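Local coordinates for protein PAN2-PAN3 deadenylation complex catalytic subunit pan2 (Neurospora crassa, PDB 4CZX) that probably shortens the poly(A) tails of mRNA as the catalytic subunit of the PAN deadenylation complex, here represented by its N-terminal WD40 domain, at residues F204-G209 and V249-R254; L256-V261 and V270-N275; V226-L231 and N238-A243; Y156-M161 and A193-L198. All blocks are in the same frame, centred on the assembly; numbering follows the deposited sequence.

Interaction 1. Residues F204-G209 and V249-R254; sequences FIVTCG and VRMHPR
Val249, whose side chain lies against Val206 and Cys208, has its carbonyl oxygen held by Arg250 NH1 at 3.0 Å. The same guanidinium nitrogen makes a salt bridge to Asp197 OD1, while Asp197 OD2 accepts from the backbone N of Val249, so one carboxylate and one guanidinium fix the start of the strand. The fold is a WD40 beta-propeller, and here two neighbouring blades pack face against face: strand 204-210 belongs to one, strand 248-251 to the next. Over 204-209 and 249-251 the two run antiparallel at 170°, with their axes approaching to 7.2 Å. That spacing is too wide for backbone pairing, and apolar side chains mostly fill it. Val206 CG2 sits before the fork of Val249, 3.8 Å from both CG1 and CG2. Beside it Cys208 SG rests 3.8 Å from Val249 CB. An alanine in place of Val249 would lack both gamma methyls and would probably leave Val206 CG2 facing a gap between the blades. On the other flank of Val206, the Met251 sulfur SD lies 3.9 Å from Val206 CG2, bringing a second residue of the 249-254 segment onto the same methyl. All the side chains that touch are buried, and Leu273 adds to the packing at Phe204. The Met251 chain is bent at both chi2 and chi3 (-61° and -63°), and the last bend carries the methyl CE to Phe204, which it approaches obliquely to the ring, 4.0 Å from CD2.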
loop_
_atom_site.group_PDB
_atom_site.type_symbol
_atom_site.label_atom_id
_atom_site.label_comp_id
_atom_site.label_asym_id
_atom_site.label_seq_id
_atom_site.Cartn_x
_atom_site.Cartn_y
_atom_site.Cartn_z
ATOM N N PHE A 204 0.393 -8.547 -52.689
ATOM C CA PHE A 204 0.615 -9.906 -52.194
ATOM C C PHE A 204 0.106 -10.167 -50.785
ATOM O O PHE A 204 0.040 -9.259 -49.956
ATOM C CB PHE A 204 2.110 -10.250 -52.204
ATOM C CG PHE A 204 2.755 -10.141 -53.558
ATOM C CD1 PHE A 204 2.681 -11.187 -54.465
ATOM C CD2 PHE A 204 3.450 -8.999 -53.913
ATOM C CE1 PHE A 204 3.285 -11.077 -55.722
ATOM C CE2 PHE A 204 4.051 -8.886 -55.167
ATOM C CZ PHE A 204 3.969 -9.931 -56.060
ATOM N N ILE A 205 -0.240 -11.426 -50.525
ATOM C CA ILE A 205 -0.284 -11.944 -49.161
ATOM C C ILE A 205 0.811 -12.988 -48.988
ATOM O O ILE A 205 1.065 -13.782 -49.902
ATOM C CB ILE A 205 -1.626 -12.603 -48.806
ATOM C CG1 ILE A 205 -2.806 -11.786 -49.332
ATOM C CG2 ILE A 205 -1.714 -12.847 -47.282
ATOM C CD1 ILE A 205 -4.142 -12.471 -49.100
ATOM N N VAL A 206 1.461 -12.981 -47.827
ATOM C CA VAL A 206 2.417 -14.027 -47.487
ATOM C C VAL A 206 2.123 -14.550 -46.078
ATOM O O VAL A 206 1.792 -13.784 -45.170
ATOM C CB VAL A 206 3.881 -13.536 -47.583
ATOM C CG1 VAL A 206 4.337 -13.463 -49.036
ATOM C CG2 VAL A 206 4.056 -12.182 -46.861
ATOM N N THR A 207 2.206 -15.867 -45.896
ATOM C CA THR A 207 1.931 -16.441 -44.584
ATOM C C THR A 207 2.927 -17.516 -44.205
ATOM O O THR A 207 3.530 -18.161 -45.074
ATOM C CB THR A 207 0.516 -17.072 -44.483
ATOM O OG1 THR A 207 0.413 -18.173 -45.397
ATOM C CG2 THR A 207 -0.577 -16.037 -44.762
ATOM N N CYS A 208 3.079 -17.692 -42.895
ATOM C CA CYS A 208 3.790 -18.823 -42.315
ATOM C C CYS A 208 2.811 -19.611 -41.450
ATOM O O CYS A 208 1.923 -19.032 -40.843
ATOM C CB CYS A 208 4.969 -18.349 -41.462
ATOM S SG CYS A 208 6.172 -17.359 -42.349
ATOM N N GLY A 209 2.958 -20.928 -41.384
ATOM C CA GLY A 209 2.048 -21.694 -40.558
ATOM C C GLY A 209 2.388 -23.169 -40.589
ATOM O O GLY A 209 3.507 -23.539 -40.960
ATOM N N VAL A 249 7.362 -13.755 -41.503
ATOM C CA VAL A 249 7.549 -13.138 -42.799
ATOM C C VAL A 249 7.051 -11.694 -42.784
ATOM O O VAL A 249 6.043 -11.361 -42.148
ATOM C CB VAL A 249 6.831 -13.937 -43.920
ATOM C CG1 VAL A 249 5.311 -13.872 -43.747
ATOM C CG2 VAL A 249 7.262 -13.460 -45.302
ATOM N N ARG A 250 7.801 -10.839 -43.464
ATOM C CA ARG A 250 7.385 -9.466 -43.707
ATOM C C ARG A 250 7.692 -9.113 -45.146
ATOM O O ARG A 250 8.745 -9.485 -45.663
ATOM C CB ARG A 250 8.103 -8.483 -42.779
ATOM C CG ARG A 250 7.664 -8.537 -41.324
ATOM C CD ARG A 250 6.248 -8.012 -41.158
ATOM N NE ARG A 250 5.824 -7.978 -39.754
ATOM C CZ ARG A 250 5.060 -8.898 -39.178
ATOM N NH1 ARG A 250 4.650 -9.970 -39.858
ATOM N NH2 ARG A 250 4.718 -8.758 -37.909
ATOM N N MET A 251 6.777 -8.386 -45.782
ATOM C CA MET A 251 7.058 -7.799 -47.090
ATOM C C MET A 251 8.051 -6.666 -46.904
ATOM O O MET A 251 7.950 -5.896 -45.942
ATOM C CB MET A 251 5.786 -7.270 -47.753
ATOM C CG MET A 251 4.794 -8.354 -48.128
ATOM S SD MET A 251 5.471 -9.531 -49.316
ATOM C CE MET A 251 5.793 -8.500 -50.756
ATOM N N HIS A 252 9.018 -6.580 -47.809
ATOM C CA HIS A 252 9.983 -5.496 -47.799
ATOM C C HIS A 252 9.282 -4.229 -48.282
ATOM O O HIS A 252 8.687 -4.231 -49.358
ATOM C CB HIS A 252 11.183 -5.839 -48.681
ATOM C CG HIS A 252 12.409 -5.044 -48.370
ATOM N ND1 HIS A 252 12.508 -3.694 -48.634
ATOM C CD2 HIS A 252 13.590 -5.408 -47.818
ATOM C CE1 HIS A 252 13.695 -3.259 -48.250
ATOM N NE2 HIS A 252 14.372 -4.281 -47.754
ATOM N N PRO A 253 9.334 -3.154 -47.481
ATOM C CA PRO A 253 8.590 -1.923 -47.787
ATOM C C PRO A 253 9.150 -1.150 -48.981
ATOM O O PRO A 253 8.444 -0.295 -49.533
ATOM C CB PRO A 253 8.722 -1.103 -46.495
ATOM C CG PRO A 253 9.985 -1.575 -45.889
ATOM C CD PRO A 253 10.079 -3.046 -46.214
ATOM N N ARG A 254 10.384 -1.436 -49.388
ATOM C CA ARG A 254 10.968 -0.710 -50.516
ATOM C C ARG A 254 11.154 -1.604 -51.733
ATOM O O ARG A 254 10.856 -1.196 -52.851
ATOM C CB ARG A 254 12.291 -0.063 -50.111
ATOM C CG ARG A 254 12.084 1.262 -49.385
ATOM C CD ARG A 254 13.386 1.907 -48.949
ATOM N NE ARG A 254 13.138 3.134 -48.193
ATOM C CZ ARG A 254 14.066 3.794 -47.507
ATOM N NH1 ARG A 254 15.315 3.343 -47.472
ATOM N NH2 ARG A 254 13.746 4.903 -46.851
#

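Interaction 2. Residues L256-V261 and V270-N275; sequences LTTAIV and VTDLLN
A beta hairpin, strands 258-262 and 267-272, is held here by the pairing of Ala259 with Thr271 and finished by an Asx motif at Asp272. Ala259 and Thr271 form an antiparallel hydrogen-bonded pair, each N to the other's O at 2.8 Å. Beyond the strand, Leu273 N continues the bonding to Thr257 O at 2.7 Å, nearly along the C=O axis. Asp272 bonds through both oxygens. Its CG stands anti to the backbone N (chi1 178°), and OD2 accepts from Thr257 OG1 at 2.6 Å, the hydroxyl lying above the carboxylate plane, 36° out of it. The other oxygen, OD1, uses its anti lone pair for Asn275 N at 2.8 Å, with a weak bond from Leu274 N besides. An alanine at Asp272 would lack both carboxylate oxygens and would probably leave the Thr257 hydroxyl without this acceptor and Asn275 N with at most its weak bond to Asp272 O, so that the turn could move more freely. In the WD40 propeller these are the second and third strands of a blade, between 248-251 and 279-283, with the short strand 2-3 added beyond the latter. On the face of Thr258 and Val270, Thr258 CG2 meets Val270 CG1 at 3.6 Å. On that of Ala259 and Thr271, Leu273 CD2 lies 3.7 Å from Ala259 CB, and Leu273 also reaches Met251 and Val240. At the more exposed end, Leu274 CD1 packs 3.7 Å from Thr257 CG2, the two side chains crossing at about a right angle.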
loop_
_atom_site.group_PDB
_atom_site.type_symbol
_atom_site.label_atom_id
_atom_site.label_comp_id
_atom_site.label_asym_id
_atom_site.label_seq_id
_atom_site.Cartn_x
_atom_site.Cartn_y
_atom_site.Cartn_z
ATOM N N LEU A 256 9.471 -4.047 -53.541
ATOM C CA LEU A 256 8.039 -4.350 -53.457
ATOM C C LEU A 256 7.621 -5.798 -53.726
ATOM O O LEU A 256 6.541 -6.212 -53.307
ATOM C CB LEU A 256 7.265 -3.443 -54.411
ATOM C CG LEU A 256 7.244 -1.976 -53.980
ATOM C CD1 LEU A 256 6.418 -1.142 -54.950
ATOM C CD2 LEU A 256 6.712 -1.857 -52.570
ATOM N N THR A 257 8.449 -6.562 -54.425
ATOM C CA THR A 257 8.121 -7.958 -54.701
ATOM C C THR A 257 8.963 -8.911 -53.860
ATOM O O THR A 257 9.094 -10.092 -54.177
ATOM C CB THR A 257 8.329 -8.290 -56.173
ATOM O OG1 THR A 257 9.718 -8.147 -56.490
ATOM C CG2 THR A 257 7.503 -7.358 -57.036
ATOM N N THR A 258 9.542 -8.380 -52.796
ATOM C CA THR A 258 10.483 -9.134 -51.980
ATOM C C THR A 258 9.908 -9.408 -50.589
ATOM O O THR A 258 9.254 -8.546 -49.998
ATOM C CB THR A 258 11.827 -8.376 -51.876
ATOM O OG1 THR A 258 12.438 -8.322 -53.172
ATOM C CG2 THR A 258 12.773 -9.063 -50.927
ATOM N N ALA A 259 10.133 -10.626 -50.095
ATOM C CA ALA A 259 9.737 -11.013 -48.750
ATOM C C ALA A 259 10.965 -11.263 -47.880
ATOM O O ALA A 259 12.021 -11.679 -48.370
ATOM C CB ALA A 259 8.856 -12.258 -48.783
ATOM N N ILE A 260 10.811 -11.004 -46.589
ATOM C CA ILE A 260 11.853 -11.254 -45.611
ATOM C C ILE A 260 11.391 -12.401 -44.726
ATOM O O ILE A 260 10.424 -12.256 -44.003
ATOM C CB ILE A 260 12.130 -10.014 -44.754
ATOM C CG1 ILE A 260 12.481 -8.826 -45.658
ATOM C CG2 ILE A 260 13.250 -10.292 -43.779
ATOM C CD1 ILE A 260 12.426 -7.477 -44.929
ATOM N N VAL A 261 12.081 -13.536 -44.808
ATOM C CA VAL A 261 11.623 -14.771 -44.173
ATOM C C VAL A 261 12.562 -15.230 -43.068
ATOM O O VAL A 261 13.781 -15.262 -43.256
ATOM C CB VAL A 261 11.493 -15.901 -45.210
ATOM C CG1 VAL A 261 10.821 -17.118 -44.580
ATOM C CG2 VAL A 261 10.720 -15.403 -46.417
ATOM N N VAL A 270 16.200 -13.000 -47.575
ATOM C CA VAL A 270 15.553 -11.885 -48.251
ATOM C C VAL A 270 15.347 -12.354 -49.677
ATOM O O VAL A 270 16.312 -12.520 -50.425
ATOM C CB VAL A 270 16.385 -10.595 -48.191
ATOM C CG1 VAL A 270 15.653 -9.461 -48.887
ATOM C CG2 VAL A 270 16.666 -10.218 -46.744
ATOM N N THR A 271 14.095 -12.612 -50.041
ATOM C CA THR A 271 13.808 -13.357 -51.263
ATOM C C THR A 271 12.788 -12.684 -52.159
ATOM O O THR A 271 11.699 -12.318 -51.712
ATOM C CB THR A 271 13.277 -14.766 -50.940
ATOM O OG1 THR A 271 14.179 -15.425 -50.045
ATOM C CG2 THR A 271 13.126 -15.591 -52.215
ATOM N N ASP A 272 13.135 -12.533 -53.432
ATOM C CA ASP A 272 12.174 -12.012 -54.386
ATOM C C ASP A 272 11.102 -13.055 -54.648
ATOM O O ASP A 272 11.406 -14.183 -55.025
ATOM C CB ASP A 272 12.839 -11.612 -55.700
ATOM C CG ASP A 272 11.832 -11.117 -56.709
ATOM O OD1 ASP A 272 11.207 -11.967 -57.373
ATOM O OD2 ASP A 272 11.651 -9.887 -56.829
ATOM N N LEU A 273 9.848 -12.659 -54.454
ATOM C CA LEU A 273 8.717 -13.562 -54.613
ATOM C C LEU A 273 8.600 -14.104 -56.032
ATOM O O LEU A 273 8.211 -15.253 -56.231
ATOM C CB LEU A 273 7.415 -12.856 -54.241
ATOM C CG LEU A 273 7.286 -12.489 -52.756
ATOM C CD1 LEU A 273 5.888 -11.972 -52.445
ATOM C CD2 LEU A 273 7.612 -13.696 -51.899
ATOM N N LEU A 274 8.934 -13.270 -57.011
ATOM C CA LEU A 274 8.733 -13.619 -58.419
ATOM C C LEU A 274 9.789 -14.600 -58.931
ATOM O O LEU A 274 9.538 -15.346 -59.879
ATOM C CB LEU A 274 8.723 -12.353 -59.274
ATOM C CG LEU A 274 7.652 -11.348 -58.839
ATOM C CD1 LEU A 274 7.751 -10.051 -59.621
ATOM C CD2 LEU A 274 6.265 -11.957 -58.974
ATOM N N ASN A 275 10.968 -14.590 -58.314
ATOM C CA ASN A 275 11.966 -15.627 -58.573
ATOM C C ASN A 275 12.882 -15.870 -57.385
ATOM O O ASN A 275 13.818 -15.103 -57.145
ATOM C CB ASN A 275 12.822 -15.296 -59.793
ATOM C CG ASN A 275 14.043 -16.196 -59.890
ATOM O OD1 ASN A 275 13.921 -17.423 -59.942
ATOM N ND2 ASN A 275 15.227 -15.591 -59.885
#

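Interaction 3. Residues V226-L231 and N238-A243; sequences VKVFDL and NPVPFA
Val226 and Val240 face each other as an antiparallel hydrogen-bonded pair, joined by Val226 N to Val240 O and Val240 N to Val226 O, both at 2.9 Å. Their side chains lie on one face of the sheet, where Val228 joins them: Val228 CG2 meets Val240 CG2 at 3.8 Å, the two branches crossing at a slant. In both valines CG1 is anti to the backbone N (chi1 -178° in Val228), which leaves CG2 on the N side to make the contact. Val228 CB also lies 3.8 Å from Asn238 O. Pro239 CB comes within 3.5 Å of Val226 O.

Val240 stands between Pro239 and Pro241, which have no N-H to offer on the edge turned away from strand 225-230. Farther along, Val228 bonds through its backbone to Met237 and thereby extends the hairpin of strands 225-230 and 235-241. The other edge of strand 225-230 is held by strand 204-210, through backbone bonds of Lys227 with Thr207 and Phe229 with Ile205. Strand 235-241 is an edge strand of a four-stranded WD40 propeller blade, the other edge being 194-200. The valine face turns to the following blade, where Val226 lies on Val261 of strand 258-262 and Val240 on Leu273, just past strand 267-272.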
loop_
_atom_site.group_PDB
_atom_site.type_symbol
_atom_site.label_atom_id
_atom_site.label_comp_id
_atom_site.label_asym_id
_atom_site.label_seq_id
_atom_site.Cartn_x
_atom_site.Cartn_y
_atom_site.Cartn_z
ATOM N N VAL A 226 6.966 -20.437 -47.342
ATOM C CA VAL A 226 6.033 -19.343 -47.143
ATOM C C VAL A 226 4.946 -19.456 -48.212
ATOM O O VAL A 226 5.254 -19.646 -49.393
ATOM C CB VAL A 226 6.740 -17.980 -47.241
ATOM C CG1 VAL A 226 5.718 -16.844 -47.281
ATOM C CG2 VAL A 226 7.702 -17.801 -46.087
ATOM N N LYS A 227 3.682 -19.375 -47.806
ATOM C CA LYS A 227 2.586 -19.388 -48.773
ATOM C C LYS A 227 2.378 -17.993 -49.358
ATOM O O LYS A 227 2.472 -17.003 -48.647
ATOM C CB LYS A 227 1.300 -19.894 -48.130
ATOM C CG LYS A 227 1.254 -21.407 -47.956
ATOM C CD LYS A 227 1.375 -22.097 -49.329
ATOM C CE LYS A 227 0.597 -23.398 -49.373
ATOM N NZ LYS A 227 -0.815 -23.163 -49.791
ATOM N N VAL A 228 2.113 -17.928 -50.662
ATOM C CA VAL A 228 2.018 -16.647 -51.364
ATOM C C VAL A 228 0.727 -16.532 -52.164
ATOM O O VAL A 228 0.344 -17.456 -52.886
ATOM C CB VAL A 228 3.219 -16.449 -52.333
ATOM C CG1 VAL A 228 3.155 -15.077 -53.029
ATOM C CG2 VAL A 228 4.539 -16.636 -51.591
ATOM N N PHE A 229 0.076 -15.378 -52.056
ATOM C CA PHE A 229 -1.170 -15.120 -52.768
ATOM C C PHE A 229 -1.090 -13.797 -53.531
ATOM O O PHE A 229 -0.617 -12.799 -52.991
ATOM C CB PHE A 229 -2.350 -15.099 -51.788
ATOM C CG PHE A 229 -3.696 -15.049 -52.458
ATOM C CD1 PHE A 229 -4.351 -16.221 -52.799
ATOM C CD2 PHE A 229 -4.312 -13.832 -52.728
ATOM C CE1 PHE A 229 -5.588 -16.190 -53.412
ATOM C CE2 PHE A 229 -5.550 -13.794 -53.350
ATOM C CZ PHE A 229 -6.189 -14.987 -53.694
ATOM N N ASP A 230 -1.550 -13.814 -54.779
ATOM C CA ASP A 230 -1.554 -12.649 -55.662
ATOM C C ASP A 230 -2.806 -11.819 -55.420
ATOM O O ASP A 230 -3.893 -12.225 -55.810
ATOM C CB ASP A 230 -1.483 -13.113 -57.126
ATOM C CG ASP A 230 -1.483 -11.961 -58.138
ATOM O OD1 ASP A 230 -1.743 -10.784 -57.786
ATOM O OD2 ASP A 230 -1.228 -12.262 -59.323
ATOM N N LEU A 231 -2.651 -10.657 -54.790
ATOM C CA LEU A 231 -3.799 -9.830 -54.419
ATOM C C LEU A 231 -4.345 -9.044 -55.604
ATOM O O LEU A 231 -5.527 -8.696 -55.640
ATOM C CB LEU A 231 -3.431 -8.857 -53.289
ATOM C CG LEU A 231 -3.916 -9.189 -51.879
ATOM C CD1 LEU A 231 -3.893 -7.950 -50.994
ATOM C CD2 LEU A 231 -5.304 -9.840 -51.890
ATOM N N ASN A 238 3.001 -19.656 -56.536
ATOM C CA ASN A 238 3.894 -20.712 -56.077
ATOM C C ASN A 238 4.445 -20.345 -54.708
ATOM O O ASN A 238 4.788 -19.187 -54.466
ATOM C CB ASN A 238 5.044 -20.939 -57.060
ATOM C CG ASN A 238 4.583 -21.537 -58.388
ATOM O OD1 ASN A 238 3.750 -22.444 -58.426
ATOM N ND2 ASN A 238 5.133 -21.028 -59.478
ATOM N N PRO A 239 4.526 -21.324 -53.808
ATOM C CA PRO A 239 5.099 -21.026 -52.490
ATOM C C PRO A 239 6.591 -20.720 -52.590
ATOM O O PRO A 239 7.236 -21.114 -53.567
ATOM C CB PRO A 239 4.841 -22.309 -51.696
ATOM C CG PRO A 239 4.639 -23.365 -52.718
ATOM C CD PRO A 239 4.012 -22.699 -53.897
ATOM N N VAL A 240 7.118 -19.987 -51.618
ATOM C CA VAL A 240 8.552 -19.758 -51.520
ATOM C C VAL A 240 9.201 -20.831 -50.650
ATOM O O VAL A 240 8.943 -20.903 -49.439
ATOM C CB VAL A 240 8.870 -18.368 -50.942
ATOM C CG1 VAL A 240 10.377 -18.195 -50.765
ATOM C CG2 VAL A 240 8.309 -17.278 -51.844
ATOM N N PRO A 241 10.048 -21.670 -51.260
ATOM C CA PRO A 241 10.730 -22.738 -50.522
ATOM C C PRO A 241 11.605 -22.173 -49.415
ATOM O O PRO A 241 12.354 -21.227 -49.647
ATOM C CB PRO A 241 11.583 -23.424 -51.595
ATOM C CG PRO A 241 10.961 -23.027 -52.905
ATOM C CD PRO A 241 10.431 -21.650 -52.685
ATOM N N PHE A 242 11.500 -22.740 -48.219
ATOM C CA PHE A 242 12.273 -22.258 -47.091
ATOM C C PHE A 242 12.580 -23.424 -46.150
ATOM O O PHE A 242 11.906 -23.615 -45.132
ATOM C CB PHE A 242 11.511 -21.142 -46.367
ATOM C CG PHE A 242 12.341 -20.381 -45.379
ATOM C CD1 PHE A 242 13.284 -19.461 -45.805
ATOM C CD2 PHE A 242 12.179 -20.586 -44.022
ATOM C CE1 PHE A 242 14.042 -18.748 -44.884
ATOM C CE2 PHE A 242 12.932 -19.874 -43.097
ATOM C CZ PHE A 242 13.863 -18.957 -43.523
ATOM N N ALA A 243 13.598 -24.201 -46.516
ATOM C CA ALA A 243 13.993 -25.409 -45.786
ATOM C C ALA A 243 14.247 -25.215 -44.285
ATOM O O ALA A 243 13.970 -26.125 -43.502
ATOM C CB ALA A 243 15.231 -26.024 -46.437
#

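Interaction 4. Residues Y156-M161 and A193-L198; sequences YSFLKM and AFINDL
The Phe158 ring points its tip at the backbone of a chain corner: CZ lies 3.3 Å from Asn196 O and CE1 3.5 Å from Ile195 O. The Ile195 oxygen sits at the ring edge, close to the plane, whereas Asn196 O comes in obliquely. Over one face of the same ring stands Leu198 N, 4.3 Å above the plane and over its centre. The CB of Phe158 is directed toward the 193-198 segment, and CG stands anti to its own carbonyl carbon (chi1 -64°). Both sides of the meeting are irregular: Ser157 and Phe158 form a classic beta bulge opposite Ala168, as Asn196 and Asp197 do opposite Cys208. Strands 156-161 and 194-200 are the innermost strands of two successive WD40 propeller blades, the first in the predicted fourth WD repeat, and the phenylalanine bridges them near the central channel. Apolar contacts accompany it: Ile195 CG2 lies 4.1 Å from Phe158 CD1 at the ring, and Leu198 CB 4.2 Å from Phe158 CB at the root of the side chain. Polar side chains border the contact, and the amine of Lys160 forms a salt bridge with Asp199. Ser157 OG is hydrogen-bonded to Trp132 NE1 and to a sulfonate oxygen of a MES molecule, probably from the crystallisation liquor, which also lies close to Asn196, while Asn196 ND2 bonds to Ala247 O.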
loop_
_atom_site.group_PDB
_atom_site.type_symbol
_atom_site.label_atom_id
_atom_site.label_comp_id
_atom_site.label_asym_id
_atom_site.label_seq_id
_atom_site.Cartn_x
_atom_site.Cartn_y
_atom_site.Cartn_z
ATOM N N TYR A 156 -10.577 -15.166 -35.989
ATOM C CA TYR A 156 -9.365 -14.650 -36.605
ATOM C C TYR A 156 -8.177 -14.515 -35.657
ATOM O O TYR A 156 -8.335 -14.097 -34.511
ATOM C CB TYR A 156 -9.665 -13.284 -37.250
ATOM C CG TYR A 156 -10.638 -13.382 -38.405
ATOM C CD1 TYR A 156 -10.312 -14.104 -39.546
ATOM C CD2 TYR A 156 -11.877 -12.761 -38.358
ATOM C CE1 TYR A 156 -11.194 -14.204 -40.615
ATOM C CE2 TYR A 156 -12.763 -12.846 -39.425
ATOM C CZ TYR A 156 -12.410 -13.575 -40.554
ATOM O OH TYR A 156 -13.275 -13.683 -41.615
ATOM N N SER A 157 -6.983 -14.826 -36.167
ATOM C CA SER A 157 -5.741 -14.591 -35.429
ATOM C C SER A 157 -4.950 -13.369 -35.905
ATOM O O SER A 157 -4.136 -12.836 -35.151
ATOM C CB SER A 157 -4.835 -15.823 -35.507
ATOM O OG SER A 157 -5.479 -16.953 -34.935
ATOM N N PHE A 158 -5.161 -12.972 -37.161
ATOM C CA PHE A 158 -4.499 -11.809 -37.771
ATOM C C PHE A 158 -5.463 -11.067 -38.677
ATOM O O PHE A 158 -6.312 -11.685 -39.337
ATOM C CB PHE A 158 -3.284 -12.194 -38.632
ATOM C CG PHE A 158 -2.164 -12.834 -37.879
ATOM C CD1 PHE A 158 -2.120 -14.208 -37.730
ATOM C CD2 PHE A 158 -1.133 -12.075 -37.360
ATOM C CE1 PHE A 158 -1.085 -14.812 -37.038
ATOM C CE2 PHE A 158 -0.094 -12.678 -36.673
ATOM C CZ PHE A 158 -0.066 -14.046 -36.521
ATOM N N LEU A 159 -5.284 -9.750 -38.729
ATOM C CA LEU A 159 -5.974 -8.865 -39.665
ATOM C C LEU A 159 -4.975 -7.838 -40.166
ATOM O O LEU A 159 -4.222 -7.284 -39.372
ATOM C CB LEU A 159 -7.153 -8.150 -38.990
ATOM C CG LEU A 159 -8.330 -8.989 -38.480
ATOM C CD1 LEU A 159 -9.262 -8.129 -37.626
ATOM C CD2 LEU A 159 -9.091 -9.557 -39.662
ATOM N N LYS A 160 -4.943 -7.587 -41.472
ATOM C CA LYS A 160 -4.172 -6.451 -41.973
ATOM C C LYS A 160 -4.758 -5.917 -43.270
ATOM O O LYS A 160 -5.082 -6.676 -44.191
ATOM C CB LYS A 160 -2.691 -6.817 -42.164
ATOM C CG LYS A 160 -1.855 -5.662 -42.747
ATOM C CD LYS A 160 -0.361 -5.817 -42.471
ATOM C CE LYS A 160 0.466 -4.745 -43.201
ATOM N NZ LYS A 160 1.920 -4.836 -42.852
ATOM N N MET A 161 -4.891 -4.595 -43.318
ATOM C CA MET A 161 -5.401 -3.891 -44.475
ATOM C C MET A 161 -4.290 -3.546 -45.454
ATOM O O MET A 161 -3.291 -2.947 -45.073
ATOM C CB MET A 161 -6.113 -2.609 -44.019
ATOM C CG MET A 161 -6.593 -1.727 -45.144
ATOM S SD MET A 161 -7.820 -2.507 -46.214
ATOM C CE MET A 161 -8.079 -1.167 -47.393
ATOM N N ALA A 193 -3.578 -26.120 -40.337
ATOM C CA ALA A 193 -4.267 -25.910 -39.057
ATOM C C ALA A 193 -4.048 -24.531 -38.448
ATOM O O ALA A 193 -4.888 -24.051 -37.672
ATOM C CB ALA A 193 -3.837 -26.972 -38.050
ATOM N N PHE A 194 -2.911 -23.908 -38.739
ATOM C CA PHE A 194 -2.638 -22.590 -38.165
ATOM C C PHE A 194 -1.734 -21.735 -39.029
ATOM O O PHE A 194 -0.948 -22.219 -39.840
ATOM C CB PHE A 194 -2.009 -22.702 -36.762
ATOM C CG PHE A 194 -0.594 -23.210 -36.763
ATOM C CD1 PHE A 194 -0.337 -24.584 -36.768
ATOM C CD2 PHE A 194 0.478 -22.329 -36.743
ATOM C CE1 PHE A 194 0.967 -25.061 -36.772
ATOM C CE2 PHE A 194 1.782 -22.795 -36.749
ATOM C CZ PHE A 194 2.030 -24.169 -36.767
ATOM N N ILE A 195 -1.852 -20.444 -38.787
ATOM C CA ILE A 195 -1.030 -19.423 -39.401
ATOM C C ILE A 195 -0.264 -18.764 -38.264
ATOM O O ILE A 195 -0.871 -18.256 -37.333
ATOM C CB ILE A 195 -1.897 -18.424 -40.166
ATOM C CG1 ILE A 195 -2.368 -19.074 -41.481
ATOM C CG2 ILE A 195 -1.130 -17.123 -40.450
ATOM C CD1 ILE A 195 -3.476 -18.342 -42.182
ATOM N N ASN A 196 1.062 -18.833 -38.312
ATOM C CA ASN A 196 1.904 -18.230 -37.288
ATOM C C ASN A 196 2.210 -16.749 -37.584
ATOM O O ASN A 196 2.607 -15.989 -36.694
ATOM C CB ASN A 196 3.216 -19.010 -37.162
ATOM C CG ASN A 196 3.959 -18.674 -35.889
ATOM O OD1 ASN A 196 3.377 -18.693 -34.812
ATOM N ND2 ASN A 196 5.235 -18.334 -36.005
ATOM N N ASP A 197 2.032 -16.355 -38.841
ATOM C CA ASP A 197 2.337 -14.991 -39.262
ATOM C C ASP A 197 1.675 -14.680 -40.598
ATOM O O ASP A 197 1.531 -15.551 -41.461
ATOM C CB ASP A 197 3.854 -14.782 -39.376
ATOM C CG ASP A 197 4.260 -13.302 -39.228
ATOM O OD1 ASP A 197 3.363 -12.439 -39.133
ATOM O OD2 ASP A 197 5.476 -13.011 -39.186
ATOM N N LEU A 198 1.294 -13.419 -40.770
ATOM C CA LEU A 198 0.726 -12.936 -42.019
ATOM C C LEU A 198 1.232 -11.521 -42.276
ATOM O O LEU A 198 1.255 -10.696 -41.365
ATOM C CB LEU A 198 -0.814 -12.960 -41.975
ATOM C CG LEU A 198 -1.522 -12.443 -43.249
ATOM C CD1 LEU A 198 -2.850 -13.154 -43.497
ATOM C CD2 LEU A 198 -1.751 -10.928 -43.233
#

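Overall arrangement
Interactions 1 and 4 lie nearer the propeller centre and join successive blades, interaction 1 through apolar side chains and interaction 4 through a ring laid on a backbone corner, whereas interactions 2 and 3, farther out, are hairpins within a blade held by backbone bonds. Interaction 1 is wholly buried; the other three are partly so. Three share one blade: strands 194-200, 204-210 and 225-230 are neighbours, with Cys208 O bonded to Asn196 N and Ile205 N to Phe229 O. Interaction 2 adjoins interaction 1 in the following blade, through Arg250 O with Ile260 N. The two hairpins pack on each other, Val261 CG1 on Phe242 CD1, while the Arg250–Asp197 salt bridge ties interaction 1 to interaction 4.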